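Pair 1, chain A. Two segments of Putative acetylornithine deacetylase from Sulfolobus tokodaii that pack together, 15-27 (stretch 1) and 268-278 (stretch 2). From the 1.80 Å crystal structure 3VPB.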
# COMPACT_ATOMS: atom_id res chain seq x y z
N LYS A 15 -18.91 -10.28 -22.87
CA LYS A 15 -20.25 -10.31 -23.48
C LYS A 15 -20.23 -11.04 -24.80
O LYS A 15 -21.13 -11.87 -25.08
CB LYS A 15 -20.78 -8.89 -23.65
CG LYS A 15 -21.12 -8.24 -22.34
CD LYS A 15 -21.63 -6.82 -22.56
CE LYS A 15 -20.53 -5.91 -23.06
NZ LYS A 15 -21.11 -4.80 -23.86
N LEU A 16 -19.21 -10.74 -25.60
CA LEU A 16 -19.04 -11.38 -26.90
C LEU A 16 -18.79 -12.89 -26.76
O LEU A 16 -19.27 -13.68 -27.58
CB LEU A 16 -17.92 -10.71 -27.72
CG LEU A 16 -18.16 -9.29 -28.25
CD1 LEU A 16 -16.90 -8.76 -28.90
CD2 LEU A 16 -19.34 -9.22 -29.26
N ILE A 17 -18.05 -13.30 -25.73
CA ILE A 17 -17.80 -14.73 -25.53
C ILE A 17 -19.09 -15.42 -25.08
O ILE A 17 -19.40 -16.50 -25.55
CB ILE A 17 -16.62 -15.01 -24.54
CG1 ILE A 17 -15.29 -14.50 -25.11
CG2 ILE A 17 -16.50 -16.53 -24.23
CD1 ILE A 17 -14.16 -14.45 -24.06
N ALA A 18 -19.84 -14.79 -24.18
CA ALA A 18 -21.12 -15.34 -23.75
C ALA A 18 -22.08 -15.47 -24.95
O ALA A 18 -22.79 -16.49 -25.08
CB ALA A 18 -21.75 -14.47 -22.67
N LYS A 19 -22.07 -14.48 -25.84
CA LYS A 19 -23.00 -14.47 -26.96
C LYS A 19 -22.62 -15.57 -27.92
O LYS A 19 -23.49 -16.26 -28.48
CB LYS A 19 -23.00 -13.10 -27.66
CG LYS A 19 -23.98 -12.97 -28.84
CD LYS A 19 -25.45 -13.17 -28.40
CE LYS A 19 -26.44 -12.85 -29.52
NZ LYS A 19 -26.51 -13.94 -30.57
N ALA A 20 -21.32 -15.77 -28.09
CA ALA A 20 -20.84 -16.82 -28.99
C ALA A 20 -21.11 -18.23 -28.45
O ALA A 20 -21.39 -19.16 -29.24
CB ALA A 20 -19.34 -16.62 -29.33
N LEU A 21 -21.03 -18.41 -27.13
CA LEU A 21 -21.43 -19.66 -26.49
C LEU A 21 -22.91 -19.93 -26.82
O LEU A 21 -23.26 -21.01 -27.35
CB LEU A 21 -21.15 -19.67 -24.98
CG LEU A 21 -19.65 -19.74 -24.60
CD1 LEU A 21 -19.40 -19.29 -23.16
CD2 LEU A 21 -19.07 -21.12 -24.84
N GLU A 22 -23.75 -18.94 -26.55
CA GLU A 22 -25.19 -19.03 -26.84
C GLU A 22 -25.49 -19.37 -28.31
O GLU A 22 -26.29 -20.27 -28.61
CB GLU A 22 -25.85 -17.71 -26.47
CG GLU A 22 -27.36 -17.63 -26.75
CD GLU A 22 -27.92 -16.21 -26.59
OE1 GLU A 22 -27.58 -15.54 -25.58
OE2 GLU A 22 -28.69 -15.77 -27.47
N GLU A 23 -24.83 -18.66 -29.23
CA GLU A 23 -25.10 -18.75 -30.66
C GLU A 23 -24.68 -20.09 -31.24
O GLU A 23 -25.23 -20.51 -32.25
CB GLU A 23 -24.35 -17.65 -31.41
CG GLU A 23 -25.09 -16.36 -31.57
CD GLU A 23 -24.26 -15.28 -32.26
OE1 GLU A 23 -23.47 -15.58 -33.19
OE2 GLU A 23 -24.41 -14.11 -31.89
N ASN A 24 -23.68 -20.71 -30.62
CA ASN A 24 -23.17 -22.02 -31.03
C ASN A 24 -23.76 -23.18 -30.22
O ASN A 24 -23.25 -24.30 -30.29
CB ASN A 24 -21.64 -22.03 -30.98
CG ASN A 24 -21.01 -21.13 -32.06
OD1 ASN A 24 -20.67 -21.59 -33.14
ND2 ASN A 24 -20.88 -19.85 -31.76
N LYS A 25 -24.80 -22.88 -29.43
CA LYS A 25 -25.61 -23.88 -28.70
C LYS A 25 -24.78 -24.65 -27.67
O LYS A 25 -24.96 -25.86 -27.47
CB LYS A 25 -26.32 -24.85 -29.67
CG LYS A 25 -27.13 -24.14 -30.78
CD LYS A 25 -28.21 -23.20 -30.22
CE LYS A 25 -29.62 -23.79 -30.34
NZ LYS A 25 -30.00 -24.70 -29.21
N VAL A 26 -23.86 -23.93 -27.03
CA VAL A 26 -23.02 -24.54 -26.01
C VAL A 26 -23.64 -24.25 -24.66
O VAL A 26 -23.88 -23.09 -24.32
CB VAL A 26 -21.57 -23.97 -26.07
CG1 VAL A 26 -20.72 -24.51 -24.94
CG2 VAL A 26 -20.93 -24.26 -27.42
N GLN A 27 -23.91 -25.30 -23.87
CA GLN A 27 -24.43 -25.12 -22.51
C GLN A 27 -23.35 -24.42 -21.70
O GLN A 27 -22.24 -24.89 -21.66
CB GLN A 27 -24.67 -26.46 -21.81
CG GLN A 27 -25.47 -27.50 -22.54
CD GLN A 27 -25.42 -28.83 -21.79
OE1 GLN A 27 -25.02 -29.86 -22.34
NE2 GLN A 27 -25.81 -28.81 -20.51
N VAL A 268 -13.19 -12.95 -32.96
CA VAL A 268 -12.35 -13.66 -31.98
C VAL A 268 -13.16 -14.59 -31.06
O VAL A 268 -12.77 -15.75 -30.84
CB VAL A 268 -11.47 -12.68 -31.15
CG1 VAL A 268 -10.70 -13.40 -30.03
CG2 VAL A 268 -10.48 -11.94 -32.04
N ALA A 269 -14.28 -14.10 -30.54
CA ALA A 269 -15.14 -14.93 -29.66
C ALA A 269 -15.67 -16.18 -30.40
O ALA A 269 -15.71 -17.29 -29.85
CB ALA A 269 -16.26 -14.10 -29.05
N GLN A 270 -16.01 -16.02 -31.68
CA GLN A 270 -16.47 -17.18 -32.48
C GLN A 270 -15.35 -18.19 -32.71
O GLN A 270 -15.57 -19.42 -32.60
CB GLN A 270 -17.05 -16.68 -33.82
CG GLN A 270 -17.57 -17.79 -34.75
CD GLN A 270 -18.71 -18.61 -34.14
OE1 GLN A 270 -19.51 -18.10 -33.36
NE2 GLN A 270 -18.79 -19.88 -34.51
N LYS A 271 -14.15 -17.69 -33.04
CA LYS A 271 -13.00 -18.58 -33.24
C LYS A 271 -12.65 -19.36 -31.97
O LYS A 271 -12.29 -20.54 -32.03
CB LYS A 271 -11.77 -17.80 -33.74
CG LYS A 271 -11.99 -17.15 -35.11
CD LYS A 271 -12.05 -18.25 -36.19
CE LYS A 271 -12.40 -17.68 -37.56
NZ LYS A 271 -11.27 -16.83 -38.06
N LEU A 272 -12.74 -18.70 -30.83
CA LEU A 272 -12.49 -19.37 -29.54
C LEU A 272 -13.50 -20.50 -29.28
O LEU A 272 -13.12 -21.62 -28.93
CB LEU A 272 -12.59 -18.33 -28.39
CG LEU A 272 -12.37 -18.93 -26.99
CD1 LEU A 272 -11.00 -19.55 -26.83
CD2 LEU A 272 -12.61 -17.84 -25.94
N VAL A 273 -14.78 -20.19 -29.45
CA VAL A 273 -15.85 -21.15 -29.14
C VAL A 273 -15.72 -22.32 -30.12
O VAL A 273 -15.82 -23.48 -29.73
CB VAL A 273 -17.25 -20.50 -29.17
CG1 VAL A 273 -18.34 -21.56 -29.11
CG2 VAL A 273 -17.41 -19.57 -27.96
N GLU A 274 -15.43 -22.01 -31.38
CA GLU A 274 -15.19 -23.09 -32.36
C GLU A 274 -14.05 -24.00 -31.93
O GLU A 274 -14.18 -25.24 -32.01
CB GLU A 274 -14.88 -22.50 -33.73
CG GLU A 274 -16.12 -21.98 -34.42
CD GLU A 274 -15.82 -21.28 -35.75
OE1 GLU A 274 -16.80 -20.93 -36.46
OE2 GLU A 274 -14.63 -21.09 -36.09
N TYR A 275 -12.93 -23.40 -31.52
CA TYR A 275 -11.78 -24.16 -31.04
C TYR A 275 -12.16 -25.07 -29.86
O TYR A 275 -11.76 -26.23 -29.82
CB TYR A 275 -10.65 -23.21 -30.63
CG TYR A 275 -9.50 -23.89 -29.95
CD1 TYR A 275 -8.50 -24.54 -30.70
CD2 TYR A 275 -9.39 -23.90 -28.56
CE1 TYR A 275 -7.40 -25.17 -30.07
CE2 TYR A 275 -8.32 -24.53 -27.93
CZ TYR A 275 -7.33 -25.16 -28.69
OH TYR A 275 -6.29 -25.78 -28.06
N ILE A 276 -12.91 -24.54 -28.91
CA ILE A 276 -13.34 -25.30 -27.72
C ILE A 276 -14.22 -26.49 -28.13
O ILE A 276 -13.99 -27.60 -27.67
CB ILE A 276 -14.04 -24.37 -26.71
CG1 ILE A 276 -12.99 -23.45 -26.07
CG2 ILE A 276 -14.77 -25.14 -25.59
CD1 ILE A 276 -13.65 -22.19 -25.46
N LYS A 277 -15.19 -26.24 -28.99
CA LYS A 277 -16.06 -27.31 -29.50
C LYS A 277 -15.27 -28.38 -30.26
O LYS A 277 -15.55 -29.58 -30.13
CB LYS A 277 -17.14 -26.73 -30.39
CG LYS A 277 -18.21 -25.94 -29.62
CD LYS A 277 -19.26 -25.37 -30.56
CE LYS A 277 -19.96 -26.46 -31.37
NZ LYS A 277 -21.28 -25.99 -31.88
N GLU A 278 -14.31 -27.93 -31.06
CA GLU A 278 -13.44 -28.81 -31.86
C GLU A 278 -12.65 -29.76 -30.97
O GLU A 278 -12.53 -30.95 -31.26
CB GLU A 278 -12.47 -27.95 -32.67
CG GLU A 278 -11.34 -28.69 -33.38
CD GLU A 278 -11.81 -29.32 -34.66
OE1 GLU A 278 -11.07 -30.18 -35.20
OE2 GLU A 278 -12.90 -28.97 -35.13
O HOH W 1 -23.04 -27.21 -29.15

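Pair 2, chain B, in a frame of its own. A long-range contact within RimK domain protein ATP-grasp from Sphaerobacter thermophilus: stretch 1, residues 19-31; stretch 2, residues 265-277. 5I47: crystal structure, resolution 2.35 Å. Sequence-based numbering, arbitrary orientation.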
# COMPACT_ATOMS: atom_id res chain seq x y z
N ARG B 19 -13.49 -26.08 -6.83
CA ARG B 19 -14.63 -26.92 -7.19
C ARG B 19 -15.43 -27.35 -5.96
O ARG B 19 -16.66 -27.47 -6.04
CB ARG B 19 -14.17 -28.14 -7.99
CG ARG B 19 -13.25 -29.08 -7.26
CD ARG B 19 -12.51 -29.98 -8.23
NE ARG B 19 -12.01 -29.21 -9.37
CZ ARG B 19 -10.89 -29.49 -10.03
NH1 ARG B 19 -10.15 -30.53 -9.67
NH2 ARG B 19 -10.51 -28.73 -11.05
N LEU B 20 -14.76 -27.59 -4.83
CA LEU B 20 -15.48 -27.83 -3.58
C LEU B 20 -16.40 -26.67 -3.24
O LEU B 20 -17.54 -26.87 -2.78
CB LEU B 20 -14.49 -28.06 -2.43
CG LEU B 20 -13.63 -29.31 -2.48
CD1 LEU B 20 -12.68 -29.35 -1.29
CD2 LEU B 20 -14.51 -30.55 -2.51
N LEU B 21 -15.93 -25.43 -3.46
CA LEU B 21 -16.77 -24.27 -3.22
C LEU B 21 -17.92 -24.19 -4.21
O LEU B 21 -19.02 -23.75 -3.85
CB LEU B 21 -15.92 -23.00 -3.27
CG LEU B 21 -15.04 -22.78 -2.04
CD1 LEU B 21 -13.80 -21.97 -2.40
CD2 LEU B 21 -15.83 -22.09 -0.94
N ILE B 22 -17.71 -24.61 -5.46
CA ILE B 22 -18.80 -24.61 -6.42
C ILE B 22 -19.88 -25.59 -6.00
O ILE B 22 -21.08 -25.34 -6.20
CB ILE B 22 -18.27 -24.90 -7.84
CG1 ILE B 22 -17.35 -23.76 -8.29
CG2 ILE B 22 -19.42 -25.09 -8.82
CD1 ILE B 22 -17.12 -23.72 -9.78
N GLU B 23 -19.50 -26.72 -5.38
CA GLU B 23 -20.49 -27.63 -4.83
C GLU B 23 -21.24 -26.99 -3.67
O GLU B 23 -22.48 -27.00 -3.63
CB GLU B 23 -19.82 -28.93 -4.37
CG GLU B 23 -19.18 -29.74 -5.48
CD GLU B 23 -18.56 -31.03 -4.98
OE1 GLU B 23 -19.04 -31.57 -3.96
OE2 GLU B 23 -17.58 -31.50 -5.60
N ALA B 24 -20.51 -26.41 -2.72
CA ALA B 24 -21.14 -25.84 -1.53
C ALA B 24 -22.05 -24.67 -1.89
O ALA B 24 -23.12 -24.51 -1.29
CB ALA B 24 -20.07 -25.42 -0.53
N PHE B 25 -21.64 -23.84 -2.85
CA PHE B 25 -22.50 -22.75 -3.29
C PHE B 25 -23.70 -23.27 -4.07
O PHE B 25 -24.81 -22.73 -3.94
CB PHE B 25 -21.71 -21.75 -4.14
CG PHE B 25 -20.95 -20.73 -3.34
CD1 PHE B 25 -21.62 -19.71 -2.69
CD2 PHE B 25 -19.57 -20.78 -3.25
CE1 PHE B 25 -20.93 -18.77 -1.95
CE2 PHE B 25 -18.87 -19.84 -2.51
CZ PHE B 25 -19.55 -18.83 -1.86
N ALA B 26 -23.50 -24.30 -4.90
CA ALA B 26 -24.63 -24.90 -5.61
C ALA B 26 -25.60 -25.56 -4.64
O ALA B 26 -26.82 -25.47 -4.81
CB ALA B 26 -24.13 -25.91 -6.64
N ALA B 27 -25.07 -26.23 -3.60
CA ALA B 27 -25.91 -26.82 -2.58
C ALA B 27 -26.73 -25.78 -1.82
O ALA B 27 -27.78 -26.11 -1.28
CB ALA B 27 -25.05 -27.62 -1.59
N ARG B 28 -26.26 -24.53 -1.78
CA ARG B 28 -26.96 -23.46 -1.09
C ARG B 28 -27.72 -22.54 -2.05
O ARG B 28 -28.13 -21.45 -1.64
CB ARG B 28 -25.98 -22.66 -0.24
CG ARG B 28 -25.50 -23.42 0.98
CD ARG B 28 -24.20 -22.87 1.54
NE ARG B 28 -23.75 -23.65 2.69
CZ ARG B 28 -23.11 -24.82 2.60
NH1 ARG B 28 -22.85 -25.34 1.42
NH2 ARG B 28 -22.74 -25.46 3.70
N GLY B 29 -27.89 -22.95 -3.30
CA GLY B 29 -28.75 -22.23 -4.22
C GLY B 29 -28.10 -21.10 -4.99
O GLY B 29 -28.81 -20.19 -5.42
N HIS B 30 -26.78 -21.13 -5.18
CA HIS B 30 -26.09 -20.07 -5.90
C HIS B 30 -25.08 -20.68 -6.86
O HIS B 30 -24.43 -21.68 -6.54
CB HIS B 30 -25.39 -19.11 -4.93
CG HIS B 30 -26.33 -18.28 -4.12
ND1 HIS B 30 -26.86 -17.09 -4.57
CD2 HIS B 30 -26.84 -18.46 -2.88
CE1 HIS B 30 -27.65 -16.58 -3.65
NE2 HIS B 30 -27.66 -17.39 -2.61
N GLU B 31 -24.96 -20.08 -8.04
CA GLU B 31 -24.03 -20.56 -9.06
C GLU B 31 -22.71 -19.83 -8.89
O GLU B 31 -22.58 -18.66 -9.25
CB GLU B 31 -24.61 -20.35 -10.45
CG GLU B 31 -23.69 -20.80 -11.57
CD GLU B 31 -23.99 -20.12 -12.89
OE1 GLU B 31 -24.95 -19.32 -12.94
OE2 GLU B 31 -23.28 -20.39 -13.88
N VAL B 265 -13.62 -32.10 7.61
CA VAL B 265 -14.00 -30.75 7.99
C VAL B 265 -14.56 -30.04 6.77
O VAL B 265 -13.87 -29.86 5.76
CB VAL B 265 -12.80 -29.99 8.57
CG1 VAL B 265 -13.22 -28.60 9.02
CG2 VAL B 265 -12.19 -30.76 9.73
N ASP B 266 -15.84 -29.65 6.84
CA ASP B 266 -16.53 -29.04 5.71
C ASP B 266 -16.11 -27.58 5.58
O ASP B 266 -16.88 -26.64 5.80
CB ASP B 266 -18.04 -29.19 5.89
CG ASP B 266 -18.82 -28.70 4.68
OD1 ASP B 266 -18.23 -28.58 3.59
OD2 ASP B 266 -20.04 -28.44 4.83
N VAL B 267 -14.84 -27.39 5.20
CA VAL B 267 -14.30 -26.03 5.10
C VAL B 267 -15.03 -25.23 4.04
O VAL B 267 -15.39 -24.07 4.25
CB VAL B 267 -12.78 -26.08 4.82
CG1 VAL B 267 -12.22 -24.66 4.79
CG2 VAL B 267 -12.06 -26.92 5.87
N ALA B 268 -15.27 -25.85 2.88
CA ALA B 268 -15.97 -25.15 1.80
C ALA B 268 -17.39 -24.78 2.21
O ALA B 268 -17.89 -23.71 1.82
CB ALA B 268 -15.98 -26.02 0.54
N GLY B 269 -18.05 -25.63 2.99
CA GLY B 269 -19.39 -25.31 3.44
C GLY B 269 -19.42 -24.10 4.36
O GLY B 269 -20.28 -23.23 4.23
N MSE B 270 -18.48 -24.04 5.30
CA MSE B 270 -18.38 -22.91 6.22
C MSE B 270 -18.12 -21.61 5.48
O MSE B 270 -18.68 -20.56 5.81
CB MSE B 270 -17.27 -23.16 7.24
CG MSE B 270 -17.46 -24.43 8.04
SE MSE B 270 -15.91 -24.81 9.15
CE MSE B 270 -15.94 -23.21 10.27
N ILE B 271 -17.25 -21.67 4.47
CA ILE B 271 -16.94 -20.49 3.67
C ILE B 271 -18.17 -20.04 2.89
O ILE B 271 -18.50 -18.84 2.86
CB ILE B 271 -15.75 -20.77 2.73
CG1 ILE B 271 -14.49 -21.00 3.56
CG2 ILE B 271 -15.56 -19.63 1.75
CD1 ILE B 271 -13.24 -21.13 2.73
N ALA B 272 -18.88 -20.98 2.27
CA ALA B 272 -20.10 -20.63 1.55
C ALA B 272 -21.15 -20.04 2.48
O ALA B 272 -21.91 -19.15 2.08
CB ALA B 272 -20.66 -21.86 0.84
N ASP B 273 -21.22 -20.53 3.73
CA ASP B 273 -22.12 -19.94 4.70
C ASP B 273 -21.69 -18.53 5.07
O ASP B 273 -22.52 -17.62 5.17
CB ASP B 273 -22.20 -20.81 5.96
CG ASP B 273 -23.01 -22.08 5.74
OD1 ASP B 273 -23.92 -22.07 4.87
OD2 ASP B 273 -22.75 -23.08 6.44
N PHE B 274 -20.38 -18.32 5.28
CA PHE B 274 -19.90 -17.00 5.65
C PHE B 274 -20.12 -15.98 4.53
O PHE B 274 -20.30 -14.79 4.81
CB PHE B 274 -18.42 -17.07 6.02
CG PHE B 274 -17.83 -15.76 6.47
CD1 PHE B 274 -18.19 -15.21 7.69
CD2 PHE B 274 -16.93 -15.08 5.67
CE1 PHE B 274 -17.66 -14.00 8.10
CE2 PHE B 274 -16.39 -13.87 6.08
CZ PHE B 274 -16.76 -13.33 7.29
N VAL B 275 -20.12 -16.43 3.27
CA VAL B 275 -20.25 -15.50 2.15
C VAL B 275 -21.70 -15.06 1.97
O VAL B 275 -21.97 -13.89 1.65
CB VAL B 275 -19.68 -16.14 0.87
CG1 VAL B 275 -20.03 -15.31 -0.35
CG2 VAL B 275 -18.17 -16.29 0.99
N LEU B 276 -22.65 -15.96 2.18
CA LEU B 276 -24.07 -15.67 2.00
C LEU B 276 -24.74 -15.64 3.37
O LEU B 276 -24.74 -16.64 4.08
CB LEU B 276 -24.74 -16.73 1.11
CG LEU B 276 -23.95 -17.29 -0.07
CD1 LEU B 276 -24.29 -18.76 -0.27
CD2 LEU B 276 -24.25 -16.51 -1.34
N GLY B 277 -25.33 -14.50 3.71
CA GLY B 277 -26.01 -14.38 4.99
C GLY B 277 -26.98 -13.22 5.07
O GLY B 277 -26.57 -12.08 5.30

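What backbone arrangement do the two pairs share? In each, a helix that ends in a short turn packs against a second helix from far along the same chain. The axes approach to 8.5 Å in both, with signed crossing angles of -50° in pair 1 and -54° in pair 2, and the central backbones superpose with an RMSD of 0.3 Å. The buried surface is similar too, 515 Å² in pair 1 and 555 Å² in pair 2.

What lets the helices come so close? Small residues meet where they cross. A:Ala20 matches B:Ala24, and A:Ala269 matches B:Ala268; all four direct CA-to-CB toward the other stretch. The methyl of A:Ala20 lies with its CB 3.7 Å from A:Ala269 O, and B:Ala24 CB lies 3.6 Å from B:Ala268 O, so each methyl rests almost directly on the opposing backbone.

How is the space beside this crossing filled? In pair 1 A:Val273 on the second helix sets CG2 3.8 Å from A:Ala20 CB and 3.9 Å from A:Leu21 CD2. In pair 2 more of the bulk comes from the first helix: the position of the valine holds the smaller B:Ala272, and that of the leucine the larger B:Phe25, whose ring covers the alanine, with B:Ala272 CB 4.0 Å from the centroid of the B:Phe25 ring and nearly on its normal. The ring also reaches B:Val275, whose CB is 3.8 Å from B:Phe25 CZ.

How do the polar solutions differ where the first helix ends? A:Asn24 and A:Gln270 pair their amides reciprocally: A:Asn24 ND2 donates to A:Gln270 OE1 at 2.7 Å, and A:Gln270 NE2 donates to A:Asn24 OD1 at 2.9 Å. The matching residues are B:Arg28 and B:Gly269. Lacking a side chain, the glycine leaves room for the guanidinium, whose NH2 comes 3.4 Å from B:Gly269 CA; an ideal CB there would sit 3.0 Å from B:Arg28 NH2, a clash. The arginine instead forms a salt bridge with B:Asp273, B:Arg28 NE donating to B:Asp273 OD1 at 2.7 Å.

What closes the contact beyond the helix end? A:Lys277 uses both parts of its chain: NZ donates to A:Asn24 O at 3.0 Å, while CD packs 3.7 Å from A:Val26 CG2. At the matching positions, pair 2 has a CH-pi contact in place of the lysine's hydrogen bond and aliphatic packing, with B:Leu276 CD2 over one face of the B:His30 ring, 3.8 Å from its centroid.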